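Local coordinates for tyrocidine synthase 2 (Brevibacillus parabrevis, PDB 6TA8), which belongs to the large modular synthases and is represented here by a chain of the condensation-domain family, built of beta sheets and helices, at residues Gln28-Gly33 with Arg102-Glu107; His82-Arg87 with Pro195-Ser200; Ser254-Val259 with Asp429-Ile434; Asn386-Phe391 with Ser424-Asp429. One frame throughout, in Å; residues are numbered along the deposited sequence.

Contact 1: Gln28-Gly33 with Arg102-Glu107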
loop_
_atom_site.group_PDB
_atom_site.type_symbol
_atom_site.label_atom_id
_atom_site.label_comp_id
_atom_site.label_asym_id
_atom_site.label_seq_id
_atom_site.Cartn_x
_atom_site.Cartn_y
_atom_site.Cartn_z
ATOM N N GLN A 28 -11.536 -9.529 22.890
ATOM C CA GLN A 28 -11.544 -8.084 23.078
ATOM C C GLN A 28 -10.491 -7.614 24.073
ATOM O O GLN A 28 -10.453 -6.425 24.406
ATOM C CB GLN A 28 -12.932 -7.623 23.526
ATOM C CG GLN A 28 -14.062 -8.159 22.663
ATOM C CD GLN A 28 -13.899 -7.786 21.204
ATOM O OE1 GLN A 28 -13.679 -6.622 20.870
ATOM N NE2 GLN A 28 -14.006 -8.776 20.324
ATOM N N GLY A 29 -9.640 -8.513 24.556
ATOM C CA GLY A 29 -8.600 -8.155 25.497
ATOM C C GLY A 29 -7.392 -7.546 24.812
ATOM O O GLY A 29 -7.446 -7.102 23.662
ATOM N N VAL A 30 -6.283 -7.528 25.543
ATOM C CA VAL A 30 -5.016 -7.001 25.050
ATOM C C VAL A 30 -4.149 -8.178 24.626
ATOM O O VAL A 30 -3.844 -9.061 25.437
ATOM C CB VAL A 30 -4.315 -6.142 26.114
ATOM C CG1 VAL A 30 -2.843 -5.966 25.775
ATOM C CG2 VAL A 30 -5.005 -4.793 26.234
ATOM N N VAL A 31 -3.756 -8.195 23.356
ATOM C CA VAL A 31 -2.998 -9.302 22.787
ATOM C C VAL A 31 -1.513 -9.059 23.014
ATOM O O VAL A 31 -1.013 -7.949 22.794
ATOM C CB VAL A 31 -3.309 -9.466 21.290
ATOM C CG1 VAL A 31 -2.863 -10.835 20.804
ATOM C CG2 VAL A 31 -4.794 -9.262 21.032
ATOM N N GLU A 32 -0.807 -10.097 23.460
ATOM C CA GLU A 32 0.625 -10.020 23.706
ATOM C C GLU A 32 1.293 -11.292 23.202
ATOM O O GLU A 32 0.635 -12.304 22.949
ATOM C CB GLU A 32 0.940 -9.820 25.198
ATOM C CG GLU A 32 0.187 -8.674 25.860
ATOM C CD GLU A 32 0.433 -8.599 27.354
ATOM O OE1 GLU A 32 1.611 -8.520 27.761
ATOM O OE2 GLU A 32 -0.554 -8.621 28.120
ATOM N N GLY A 33 2.610 -11.228 23.054
ATOM C CA GLY A 33 3.415 -12.385 22.715
ATOM C C GLY A 33 3.986 -12.295 21.309
ATOM O O GLY A 33 3.765 -11.337 20.567
ATOM N N ARG A 102 3.753 -6.204 21.953
ATOM C CA ARG A 102 3.880 -5.822 23.349
ATOM C C ARG A 102 2.514 -5.474 23.937
ATOM O O ARG A 102 1.544 -5.205 23.222
ATOM C CB ARG A 102 4.835 -4.636 23.497
ATOM C CG ARG A 102 6.284 -4.965 23.165
ATOM C CD ARG A 102 7.223 -4.513 24.274
ATOM N NE ARG A 102 8.624 -4.575 23.869
ATOM C CZ ARG A 102 9.393 -5.653 23.994
ATOM N NH1 ARG A 102 8.899 -6.767 24.515
ATOM N NH2 ARG A 102 10.659 -5.616 23.599
ATOM N N GLY A 103 2.448 -5.493 25.262
ATOM C CA GLY A 103 1.247 -5.142 25.991
ATOM C C GLY A 103 1.121 -3.651 26.207
ATOM O O GLY A 103 1.652 -2.840 25.442
ATOM N N LEU A 104 0.407 -3.282 27.268
ATOM C CA LEU A 104 0.206 -1.882 27.642
ATOM C C LEU A 104 1.218 -1.428 28.687
ATOM O O LEU A 104 0.885 -0.660 29.595
ATOM C CB LEU A 104 -1.218 -1.667 28.147
ATOM C CG LEU A 104 -2.362 -2.252 27.316
ATOM C CD1 LEU A 104 -3.704 -1.842 27.903
ATOM C CD2 LEU A 104 -2.256 -1.819 25.861
ATOM N N THR A 105 2.463 -1.888 28.581
ATOM C CA THR A 105 3.493 -1.568 29.562
ATOM C C THR A 105 4.440 -0.468 29.108
ATOM O O THR A 105 4.899 0.319 29.941
ATOM C CB THR A 105 4.316 -2.818 29.893
ATOM O OG1 THR A 105 5.026 -3.246 28.726
ATOM C CG2 THR A 105 3.406 -3.942 30.366
ATOM N N ASP A 106 4.745 -0.397 27.816
ATOM C CA ASP A 106 5.659 0.596 27.279
ATOM C C ASP A 106 4.881 1.788 26.732
ATOM O O ASP A 106 3.653 1.857 26.812
ATOM C CB ASP A 106 6.542 -0.024 26.195
ATOM C CG ASP A 106 7.543 -1.009 26.754
ATOM O OD1 ASP A 106 7.138 -1.874 27.560
ATOM O OD2 ASP A 106 8.732 -0.918 26.387
ATOM N N GLU A 107 5.617 2.742 26.167
ATOM C CA GLU A 107 4.991 3.902 25.552
ATOM C C GLU A 107 4.246 3.491 24.290
ATOM O O GLU A 107 4.732 2.680 23.496
ATOM C CB GLU A 107 6.038 4.965 25.225
ATOM C CG GLU A 107 5.564 6.387 25.471
ATOM C CD GLU A 107 6.670 7.407 25.296
ATOM O OE1 GLU A 107 7.293 7.436 24.213
ATOM O OE2 GLU A 107 6.922 8.182 26.244
#

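Contact 2: His82-Arg87 with Pro195-Ser200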
loop_
_atom_site.group_PDB
_atom_site.type_symbol
_atom_site.label_atom_id
_atom_site.label_comp_id
_atom_site.label_asym_id
_atom_site.label_seq_id
_atom_site.Cartn_x
_atom_site.Cartn_y
_atom_site.Cartn_z
ATOM N N HIS A 82 -6.300 -0.090 21.467
ATOM C CA HIS A 82 -7.331 -0.862 20.781
ATOM C C HIS A 82 -6.728 -1.739 19.692
ATOM O O HIS A 82 -6.954 -2.954 19.661
ATOM C CB HIS A 82 -8.385 0.079 20.197
ATOM C CG HIS A 82 -9.654 -0.607 19.799
ATOM N ND1 HIS A 82 -9.815 -1.224 18.577
ATOM C CD2 HIS A 82 -10.823 -0.773 20.461
ATOM C CE1 HIS A 82 -11.029 -1.741 18.504
ATOM N NE2 HIS A 82 -11.661 -1.482 19.635
ATOM N N HIS A 83 -5.957 -1.142 18.787
ATOM C CA HIS A 83 -5.326 -1.873 17.690
ATOM C C HIS A 83 -3.966 -2.365 18.170
ATOM O O HIS A 83 -2.989 -1.613 18.192
ATOM C CB HIS A 83 -5.213 -0.985 16.455
ATOM C CG HIS A 83 -6.527 -0.433 15.994
ATOM N ND1 HIS A 83 -7.471 -1.203 15.350
ATOM C CD2 HIS A 83 -7.057 0.809 16.091
ATOM C CE1 HIS A 83 -8.525 -0.460 15.067
ATOM N NE2 HIS A 83 -8.300 0.766 15.506
ATOM N N ASP A 84 -3.904 -3.645 18.549
ATOM C CA ASP A 84 -2.715 -4.188 19.196
ATOM C C ASP A 84 -1.507 -4.252 18.271
ATOM O O ASP A 84 -0.373 -4.269 18.762
ATOM C CB ASP A 84 -3.013 -5.584 19.747
ATOM C CG ASP A 84 -4.141 -5.581 20.760
ATOM O OD1 ASP A 84 -3.886 -5.259 21.939
ATOM O OD2 ASP A 84 -5.286 -5.897 20.373
ATOM N N ALA A 85 -1.716 -4.287 16.952
ATOM C CA ALA A 85 -0.589 -4.379 16.030
ATOM C C ALA A 85 0.305 -3.145 16.072
ATOM O O ALA A 85 1.479 -3.238 15.700
ATOM C CB ALA A 85 -1.088 -4.604 14.603
ATOM N N LEU A 86 -0.217 -2.001 16.513
ATOM C CA LEU A 86 0.577 -0.781 16.585
ATOM C C LEU A 86 1.560 -0.780 17.749
ATOM O O LEU A 86 2.380 0.140 17.843
ATOM C CB LEU A 86 -0.343 0.440 16.683
ATOM C CG LEU A 86 -1.303 0.647 15.508
ATOM C CD1 LEU A 86 -2.194 1.860 15.733
ATOM C CD2 LEU A 86 -0.536 0.777 14.198
ATOM N N ARG A 87 1.500 -1.779 18.631
ATOM C CA ARG A 87 2.443 -1.922 19.735
ATOM C C ARG A 87 3.547 -2.925 19.422
ATOM O O ARG A 87 4.124 -3.519 20.339
ATOM C CB ARG A 87 1.709 -2.332 21.011
ATOM C CG ARG A 87 0.597 -1.390 21.427
ATOM C CD ARG A 87 0.098 -1.714 22.823
ATOM N NE ARG A 87 -0.217 -3.133 22.962
ATOM C CZ ARG A 87 -1.414 -3.658 22.721
ATOM N NH1 ARG A 87 -2.416 -2.882 22.332
ATOM N NH2 ARG A 87 -1.610 -4.960 22.869
ATOM N N PRO A 195 -15.308 0.735 18.266
ATOM C CA PRO A 195 -16.042 -0.490 17.924
ATOM C C PRO A 195 -15.311 -1.748 18.372
ATOM O O PRO A 195 -14.120 -1.735 18.693
ATOM C CB PRO A 195 -16.146 -0.424 16.395
ATOM C CG PRO A 195 -16.095 1.030 16.089
ATOM C CD PRO A 195 -15.157 1.626 17.101
ATOM N N LYS A 196 -16.055 -2.852 18.385
ATOM C CA LYS A 196 -15.520 -4.122 18.856
ATOM C C LYS A 196 -14.327 -4.555 18.012
ATOM O O LYS A 196 -14.259 -4.297 16.807
ATOM C CB LYS A 196 -16.605 -5.200 18.820
ATOM C CG LYS A 196 -17.743 -4.974 19.803
ATOM C CD LYS A 196 -17.300 -5.232 21.235
ATOM C CE LYS A 196 -18.451 -5.048 22.210
ATOM N NZ LYS A 196 -18.950 -3.646 22.219
ATOM N N LYS A 197 -13.375 -5.220 18.662
ATOM C CA LYS A 197 -12.191 -5.700 17.967
ATOM C C LYS A 197 -12.538 -6.876 17.064
ATOM O O LYS A 197 -13.300 -7.770 17.442
ATOM C CB LYS A 197 -11.114 -6.127 18.964
ATOM C CG LYS A 197 -10.583 -5.021 19.858
ATOM C CD LYS A 197 -9.354 -5.502 20.613
ATOM C CE LYS A 197 -8.905 -4.498 21.657
ATOM N NZ LYS A 197 -7.608 -4.902 22.268
ATOM N N THR A 198 -11.971 -6.872 15.864
ATOM C CA THR A 198 -12.042 -8.025 14.983
ATOM C C THR A 198 -10.887 -8.967 15.330
ATOM O O THR A 198 -10.305 -8.877 16.415
ATOM C CB THR A 198 -12.032 -7.570 13.520
ATOM O OG1 THR A 198 -11.037 -6.556 13.339
ATOM C CG2 THR A 198 -13.394 -7.015 13.129
ATOM N N ASP A 199 -10.537 -9.874 14.423
ATOM C CA ASP A 199 -9.466 -10.822 14.700
ATOM C C ASP A 199 -8.128 -10.098 14.780
ATOM O O ASP A 199 -7.808 -9.266 13.927
ATOM C CB ASP A 199 -9.425 -11.907 13.627
ATOM C CG ASP A 199 -10.578 -12.887 13.747
ATOM O OD1 ASP A 199 -11.033 -13.133 14.884
ATOM O OD2 ASP A 199 -11.028 -13.412 12.706
ATOM N N SER A 200 -7.353 -10.413 15.813
ATOM C CA SER A 200 -6.057 -9.783 16.001
ATOM C C SER A 200 -5.090 -10.201 14.897
ATOM O O SER A 200 -5.265 -11.227 14.233
ATOM C CB SER A 200 -5.477 -10.150 17.367
ATOM O OG SER A 200 -5.107 -11.517 17.411
#

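Contact 3: Ser254-Val259 with Asp429-Ile434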
loop_
_atom_site.group_PDB
_atom_site.type_symbol
_atom_site.label_atom_id
_atom_site.label_comp_id
_atom_site.label_asym_id
_atom_site.label_seq_id
_atom_site.Cartn_x
_atom_site.Cartn_y
_atom_site.Cartn_z
ATOM N N SER A 254 3.183 12.610 -12.187
ATOM C CA SER A 254 1.775 12.351 -11.937
ATOM C C SER A 254 0.905 13.050 -12.974
ATOM O O SER A 254 1.237 14.135 -13.461
ATOM C CB SER A 254 1.368 12.817 -10.533
ATOM O OG SER A 254 2.237 12.291 -9.546
ATOM N N PHE A 255 -0.214 12.409 -13.307
ATOM C CA PHE A 255 -1.251 13.019 -14.124
ATOM C C PHE A 255 -2.607 12.681 -13.521
ATOM O O PHE A 255 -2.783 11.626 -12.906
ATOM C CB PHE A 255 -1.175 12.562 -15.593
ATOM C CG PHE A 255 -1.684 11.164 -15.835
ATOM C CD1 PHE A 255 -3.009 10.941 -16.182
ATOM C CD2 PHE A 255 -0.831 10.077 -15.744
ATOM C CE1 PHE A 255 -3.475 9.660 -16.412
ATOM C CE2 PHE A 255 -1.291 8.794 -15.977
ATOM C CZ PHE A 255 -2.615 8.586 -16.311
ATOM N N ALA A 256 -3.561 13.590 -13.695
ATOM C CA ALA A 256 -4.887 13.443 -13.118
ATOM C C ALA A 256 -5.946 13.635 -14.193
ATOM O O ALA A 256 -5.709 14.268 -15.226
ATOM C CB ALA A 256 -5.117 14.440 -11.974
ATOM N N LEU A 257 -7.122 13.075 -13.936
ATOM C CA LEU A 257 -8.276 13.224 -14.809
ATOM C C LEU A 257 -9.262 14.215 -14.204
ATOM O O LEU A 257 -9.335 14.379 -12.984
ATOM C CB LEU A 257 -8.967 11.878 -15.040
ATOM C CG LEU A 257 -8.141 10.766 -15.689
ATOM C CD1 LEU A 257 -9.013 9.554 -15.974
ATOM C CD2 LEU A 257 -7.474 11.259 -16.962
ATOM N N THR A 258 -10.019 14.880 -15.073
ATOM C CA THR A 258 -11.038 15.808 -14.614
ATOM C C THR A 258 -12.161 15.055 -13.901
ATOM O O THR A 258 -12.371 13.856 -14.109
ATOM C CB THR A 258 -11.603 16.611 -15.788
ATOM O OG1 THR A 258 -12.272 15.727 -16.696
ATOM C CG2 THR A 258 -10.488 17.334 -16.527
ATOM N N VAL A 259 -12.889 15.775 -13.051
ATOM C CA VAL A 259 -13.951 15.163 -12.253
ATOM C C VAL A 259 -15.152 14.738 -13.100
ATOM O O VAL A 259 -15.907 13.863 -12.655
ATOM C CB VAL A 259 -14.382 16.085 -11.093
ATOM C CG1 VAL A 259 -13.169 16.708 -10.424
ATOM C CG2 VAL A 259 -15.359 17.159 -11.542
ATOM N N ASP A 429 -10.643 13.897 -4.289
ATOM C CA ASP A 429 -11.431 15.060 -4.703
ATOM C C ASP A 429 -12.100 14.822 -6.055
ATOM O O ASP A 429 -12.154 15.711 -6.907
ATOM C CB ASP A 429 -10.574 16.330 -4.732
ATOM C CG ASP A 429 -10.026 16.696 -3.367
ATOM O OD1 ASP A 429 -8.794 16.612 -3.176
ATOM O OD2 ASP A 429 -10.826 17.066 -2.483
ATOM N N GLY A 430 -12.610 13.608 -6.253
ATOM C CA GLY A 430 -13.276 13.268 -7.494
ATOM C C GLY A 430 -12.374 13.203 -8.703
ATOM O O GLY A 430 -12.865 13.275 -9.834
ATOM N N GLU A 431 -11.065 13.070 -8.503
ATOM C CA GLU A 431 -10.097 13.012 -9.592
ATOM C C GLU A 431 -9.267 11.746 -9.458
ATOM O O GLU A 431 -8.562 11.563 -8.460
ATOM C CB GLU A 431 -9.187 14.242 -9.595
ATOM C CG GLU A 431 -9.879 15.519 -10.030
ATOM C CD GLU A 431 -9.063 16.765 -9.747
ATOM O OE1 GLU A 431 -7.830 16.647 -9.589
ATOM O OE2 GLU A 431 -9.659 17.861 -9.682
ATOM N N LEU A 432 -9.353 10.875 -10.461
ATOM C CA LEU A 432 -8.472 9.714 -10.533
ATOM C C LEU A 432 -7.073 10.190 -10.898
ATOM O O LEU A 432 -6.856 10.711 -11.996
ATOM C CB LEU A 432 -8.994 8.713 -11.559
ATOM C CG LEU A 432 -8.036 7.604 -11.987
ATOM C CD1 LEU A 432 -7.948 6.524 -10.921
ATOM C CD2 LEU A 432 -8.465 7.011 -13.320
ATOM N N ARG A 433 -6.124 10.026 -9.981
ATOM C CA ARG A 433 -4.777 10.557 -10.144
ATOM C C ARG A 433 -3.780 9.408 -10.137
ATOM O O ARG A 433 -3.669 8.683 -9.144
ATOM C CB ARG A 433 -4.454 11.566 -9.039
ATOM C CG ARG A 433 -5.525 12.634 -8.873
ATOM C CD ARG A 433 -5.041 13.813 -8.047
ATOM N NE ARG A 433 -5.143 13.554 -6.615
ATOM C CZ ARG A 433 -4.100 13.436 -5.801
ATOM N NH1 ARG A 433 -4.290 13.201 -4.510
ATOM N NH2 ARG A 433 -2.867 13.556 -6.277
ATOM N N ILE A 434 -3.059 9.250 -11.243
ATOM C CA ILE A 434 -2.054 8.205 -11.401
ATOM C C ILE A 434 -0.679 8.807 -11.165
ATOM O O ILE A 434 -0.407 9.945 -11.569
ATOM C CB ILE A 434 -2.139 7.560 -12.798
ATOM C CG1 ILE A 434 -3.593 7.242 -13.156
ATOM C CG2 ILE A 434 -1.270 6.313 -12.868
ATOM C CD1 ILE A 434 -4.220 6.170 -12.297
#

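Contact 4: Asn386-Phe391 with Ser424-Asp429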
loop_
_atom_site.group_PDB
_atom_site.type_symbol
_atom_site.label_atom_id
_atom_site.label_comp_id
_atom_site.label_asym_id
_atom_site.label_seq_id
_atom_site.Cartn_x
_atom_site.Cartn_y
_atom_site.Cartn_z
ATOM N N ASN A 386 -0.677 -0.670 -7.936
ATOM C CA ASN A 386 -1.435 -0.671 -6.689
ATOM C C ASN A 386 -2.531 0.377 -6.788
ATOM O O ASN A 386 -2.238 1.562 -6.971
ATOM C CB ASN A 386 -0.525 -0.387 -5.490
ATOM C CG ASN A 386 -1.277 -0.394 -4.172
ATOM O OD1 ASN A 386 -2.335 -1.012 -4.051
ATOM N ND2 ASN A 386 -0.732 0.294 -3.177
ATOM N N TYR A 387 -3.781 -0.058 -6.667
ATOM C CA TYR A 387 -4.932 0.835 -6.660
ATOM C C TYR A 387 -5.370 1.056 -5.218
ATOM O O TYR A 387 -5.747 0.103 -4.528
ATOM C CB TYR A 387 -6.079 0.265 -7.491
ATOM C CG TYR A 387 -7.328 1.113 -7.449
ATOM C CD1 TYR A 387 -7.346 2.381 -8.013
ATOM C CD2 TYR A 387 -8.487 0.649 -6.841
ATOM C CE1 TYR A 387 -8.483 3.164 -7.975
ATOM C CE2 TYR A 387 -9.630 1.425 -6.797
ATOM C CZ TYR A 387 -9.622 2.682 -7.366
ATOM O OH TYR A 387 -10.758 3.458 -7.328
ATOM N N LEU A 388 -5.324 2.310 -4.770
ATOM C CA LEU A 388 -5.594 2.636 -3.376
ATOM C C LEU A 388 -7.068 2.893 -3.089
ATOM O O LEU A 388 -7.464 2.886 -1.918
ATOM C CB LEU A 388 -4.777 3.862 -2.959
ATOM C CG LEU A 388 -3.258 3.726 -3.089
ATOM C CD1 LEU A 388 -2.617 5.071 -3.390
ATOM C CD2 LEU A 388 -2.661 3.115 -1.829
ATOM N N GLY A 389 -7.883 3.118 -4.115
ATOM C CA GLY A 389 -9.291 3.391 -3.911
ATOM C C GLY A 389 -9.596 4.874 -3.852
ATOM O O GLY A 389 -8.725 5.739 -3.971
ATOM N N GLN A 390 -10.880 5.169 -3.661
ATOM C CA GLN A 390 -11.354 6.544 -3.592
ATOM C C GLN A 390 -11.233 7.064 -2.166
ATOM O O GLN A 390 -11.645 6.392 -1.214
ATOM C CB GLN A 390 -12.805 6.645 -4.069
ATOM C CG GLN A 390 -13.479 7.964 -3.716
ATOM C CD GLN A 390 -14.415 8.459 -4.803
ATOM O OE1 GLN A 390 -14.829 7.696 -5.677
ATOM N NE2 GLN A 390 -14.749 9.744 -4.756
ATOM N N PHE A 391 -10.668 8.259 -2.023
ATOM C CA PHE A 391 -10.506 8.881 -0.714
ATOM C C PHE A 391 -11.182 10.247 -0.675
ATOM O O PHE A 391 -10.964 11.033 0.247
ATOM C CB PHE A 391 -9.022 9.013 -0.363
ATOM C CG PHE A 391 -8.423 7.763 0.218
ATOM C CD1 PHE A 391 -8.291 6.619 -0.551
ATOM C CD2 PHE A 391 -7.993 7.732 1.534
ATOM C CE1 PHE A 391 -7.743 5.468 -0.020
ATOM C CE2 PHE A 391 -7.443 6.583 2.072
ATOM C CZ PHE A 391 -7.318 5.449 1.294
ATOM N N SER A 424 1.034 3.879 -9.002
ATOM C CA SER A 424 -0.047 3.932 -8.033
ATOM C C SER A 424 -1.280 4.567 -8.661
ATOM O O SER A 424 -1.200 5.268 -9.674
ATOM C CB SER A 424 0.372 4.716 -6.783
ATOM O OG SER A 424 1.407 4.045 -6.085
ATOM N N ALA A 425 -2.431 4.309 -8.045
ATOM C CA ALA A 425 -3.702 4.811 -8.554
ATOM C C ALA A 425 -4.617 5.100 -7.377
ATOM O O ALA A 425 -4.899 4.204 -6.576
ATOM C CB ALA A 425 -4.350 3.805 -9.507
ATOM N N MET A 426 -5.076 6.344 -7.274
ATOM C CA MET A 426 -5.974 6.744 -6.202
ATOM C C MET A 426 -6.924 7.806 -6.728
ATOM O O MET A 426 -6.611 8.526 -7.681
ATOM C CB MET A 426 -5.205 7.272 -4.984
ATOM C CG MET A 426 -4.472 8.581 -5.232
ATOM S SD MET A 426 -3.597 9.182 -3.773
ATOM C CE MET A 426 -4.943 9.318 -2.599
ATOM N N ILE A 427 -8.091 7.895 -6.099
ATOM C CA ILE A 427 -9.109 8.880 -6.444
ATOM C C ILE A 427 -9.239 9.841 -5.273
ATOM O O ILE A 427 -9.613 9.436 -4.165
ATOM C CB ILE A 427 -10.456 8.219 -6.770
ATOM C CG1 ILE A 427 -10.334 7.348 -8.021
ATOM C CG2 ILE A 427 -11.535 9.274 -6.955
ATOM C CD1 ILE A 427 -11.648 6.765 -8.486
ATOM N N GLU A 428 -8.925 11.112 -5.513
ATOM C CA GLU A 428 -8.980 12.142 -4.486
ATOM C C GLU A 428 -9.679 13.370 -5.047
ATOM O O GLU A 428 -9.345 13.827 -6.146
ATOM C CB GLU A 428 -7.575 12.506 -3.993
ATOM C CG GLU A 428 -7.541 13.685 -3.037
ATOM C CD GLU A 428 -6.404 13.596 -2.041
ATOM O OE1 GLU A 428 -5.973 12.466 -1.730
ATOM O OE2 GLU A 428 -5.941 14.655 -1.569
ATOM N N ASP A 429 -10.643 13.897 -4.289
ATOM C CA ASP A 429 -11.431 15.060 -4.703
ATOM C C ASP A 429 -12.100 14.822 -6.055
ATOM O O ASP A 429 -12.154 15.711 -6.907
ATOM C CB ASP A 429 -10.574 16.330 -4.732
ATOM C CG ASP A 429 -10.026 16.696 -3.367
ATOM O OD1 ASP A 429 -8.794 16.612 -3.176
ATOM O OD2 ASP A 429 -10.826 17.066 -2.483
#

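Contact 1: Gln28-Gly33 with Arg102-Glu107
Glu32 and Arg102 bring the two backbones closest, with CA of Glu32 5.3 Å from CA of Arg102. Residues 28-32 and 102-107 are loop; strand 33-35 begins at Gly33, and Arg102-Glu107 leaves its neighbour, strand 98-101. A backbone pairing of Gly33 with Asn101 lies beside the contact, which therefore sits where the two strands part. Here the carbonyls of Val31 and Arg102 approach without bonding, O of Val31 lying 3.8 Å from O of Arg102.

The side chains meet in two patches. In the first, the fork of Val30 straddles the branch of Leu104. CG2 of Val30 lies 3.6 Å from CD1 of Leu104, while CG1 of Val30 reaches CG of Leu104 at 4.0 Å. Val30 holds CG1 opposite its backbone N (chi1 162°), which turns both methyls to this one neighbour, and the two side chains meet at a slant. The second patch is the extended chain of Glu32, which runs alongside the backbone of Gly103; its CG is 3.7 Å and its CD 3.8 Å from CA of Gly103. This approach is possible because Gly103 has no side chain there. The side chain of Arg87 also touches Val30 and Leu104, and its NE bonds to the carbonyl O of Arg102.

The contact between the segments is thus one of shape and apolar surface, burying a modest 197 Å². Its polar grip is supplied from outside: besides Arg87, NZ of Lys202 donates to the carbonyl O of Glu32, and Asp84 makes a weak bond to N of Val31.

Contact 2: His82-Arg87 with Pro195-Ser200
Lys197 runs past His82 in the opposite direction and crosses Asp84 at about a right angle; His82 and Lys197 carry most of the contact between them. CG of Lys197 sits over one face of the His82 imidazole, 3.9 Å from the ring centroid, a CH-pi contact displaced toward the rim. From there the chain runs fully extended past the carbonyl of His82, with CE of Lys197 3.2 Å from O of His82. NZ of Lys197 then forms a salt bridge of 3.2 Å with OD2 of Asp84, approaching on the syn side and slightly out of the carboxylate plane. The same ammonium has its stronger partner in O of Gly29. At the edge of the imidazole, NE2 of His82 makes a weak hydrogen bond to O of Pro195, short at 2.6 Å but bent to 127°. His82 reaches that carbonyl because its CG stands opposite the backbone N (chi1 -165°).

In the next shell, Arg87 holds the other oxygen of Asp84. NH1 of Arg87 lies 2.8 Å from OD1 of Asp84 and meets it from 43° above the carboxylate plane. NH1 of Arg87 also bonds O of Val80. On the other segment, OE1 of Gln28 accepts a hydrogen bond from the backbone N of Lys197. The carboxylate of Asp84 is therefore shared between two cations, which probably favours its ionised form.

The arrangement is a salt-bridge network of Asp84, Arg87 and Lys197 at a helix-to-strand connection: a short 3-10 turn at 84-86 joins helix 69-82 to strand 88-91, and the partnering loop ends at Ser200, the N-cap of helix 201-212.

Contact 3: Ser254-Val259 with Asp429-Ile434
Phe255 and Ile434 form an antiparallel hydrogen-bonded pair, each giving its N-H to the carbonyl of the other. N of Phe255 lies 3.0 Å from O of Ile434, and N of Ile434 2.9 Å from O of Phe255. Next to them, Ala256 and Arg433 are a non-hydrogen-bonded pair, and beyond it N of Leu257 donates to O of Leu432 at 3.1 Å. On the other side of its strand, N of Arg433 bonds the carbonyl of Met426. The ladder then ends, and helix 259-267 supplies several further partners. OG1 of Thr262 bonds N of Leu432 and the carbonyl of Thr258, and more weakly that of Gly430, while OE1 of Gln261 accepts from N of Thr258. Thr258 is the N-cap, its side chain capping a backbone N just inside the helix. At the other end, OG of Ser254 bonds OG of Ser435.

Phe255 and Ile434 pack against helix 445-466, Leu257 and Leu432 against helix 259-267. The ring of Phe255, set between its own N and carbonyl carbon (chi1 75°), lies alongside Ile434, CE2 of Phe255 being 3.5 Å from CB of Ile434. CD1 of Leu257 meets CD2 of Leu432 at 3.7 Å. On the reverse face, CB of Ala256 touches CG of Arg433 at 3.6 Å.

Backbone pairing thus secures the outermost strand, and a threonine hydroxyl takes over where the chain turns into a helix.

Contact 4: Asn386-Phe391 with Ser424-Asp429
Leu388 and Phe391 each donate an almost straight backbone bond across the parallel strands: N of Leu388 to O of Ala425 and N of Phe391 to O of Ile427, both 2.7 Å with an N-H...O angle of 172°. Between them N of Ile427 bonds O of Gly389 at 3.1 Å, the donor standing well above that carbonyl plane. At the near end the bond from N of Ala425 to O of Asn386 is weak.

The off-plane geometry of the middle bond coincides with a shift in register. Tyr387 pairs with Ala425 and Gln390 with Ile427, so strand 386-390 spends one residue more than its partner, a beta bulge at Leu388 and Gly389. Within the bulge the carbonyl of Leu388 points out of the ladder and bonds NH2 of Arg173.

Tyr387, Ala425, Gln390 and Ile427 share one face. Tyr387 swings its CG opposite the backbone N (chi1 176°), and its ring folds over the bulge, with N of Gly389 3.5 Å above the ring plane. CB of Ala425 comes to the ring edge, 3.6 Å from CD1 of Tyr387, and CD1 of Ile427 lies 3.6 Å from OH of Tyr387. CG2 of Ile427 packs against CD of Gln390 at 3.7 Å, the two side chains meeting at a slant. Helices 259-267 and 277-293 cover this side, and on the reverse Leu388 CD1 rests against Met426 CB.

Parallel pairing thus resumes after the bulge, while the extra residue hands a carbonyl to an arginine of helix 169-187.

In the fold
The four contacts fall into two pairs, all within the condensation domain. Contacts 1 and 2 have centres 10 Å apart, their segments alternate along the chain, and Lys197 and Arg87 of contact 2 reach the backbone of contact 1, joining four connecting segments beside the small sheet 33-35, 98-101 and 88-91. Both close before contact 3 opens. Contacts 3 and 4 lie 9 Å apart, centre to centre, in the six-stranded mixed sheet; the segments of contact 4 fall between those of contact 3, the two sharing Asp429 at the turn between strands 421-428 and 431-439, so strands 250-256 and 383-390 flank one hairpin. Contacts 1 and 3, about 41 Å apart between centres, belong to distant regions.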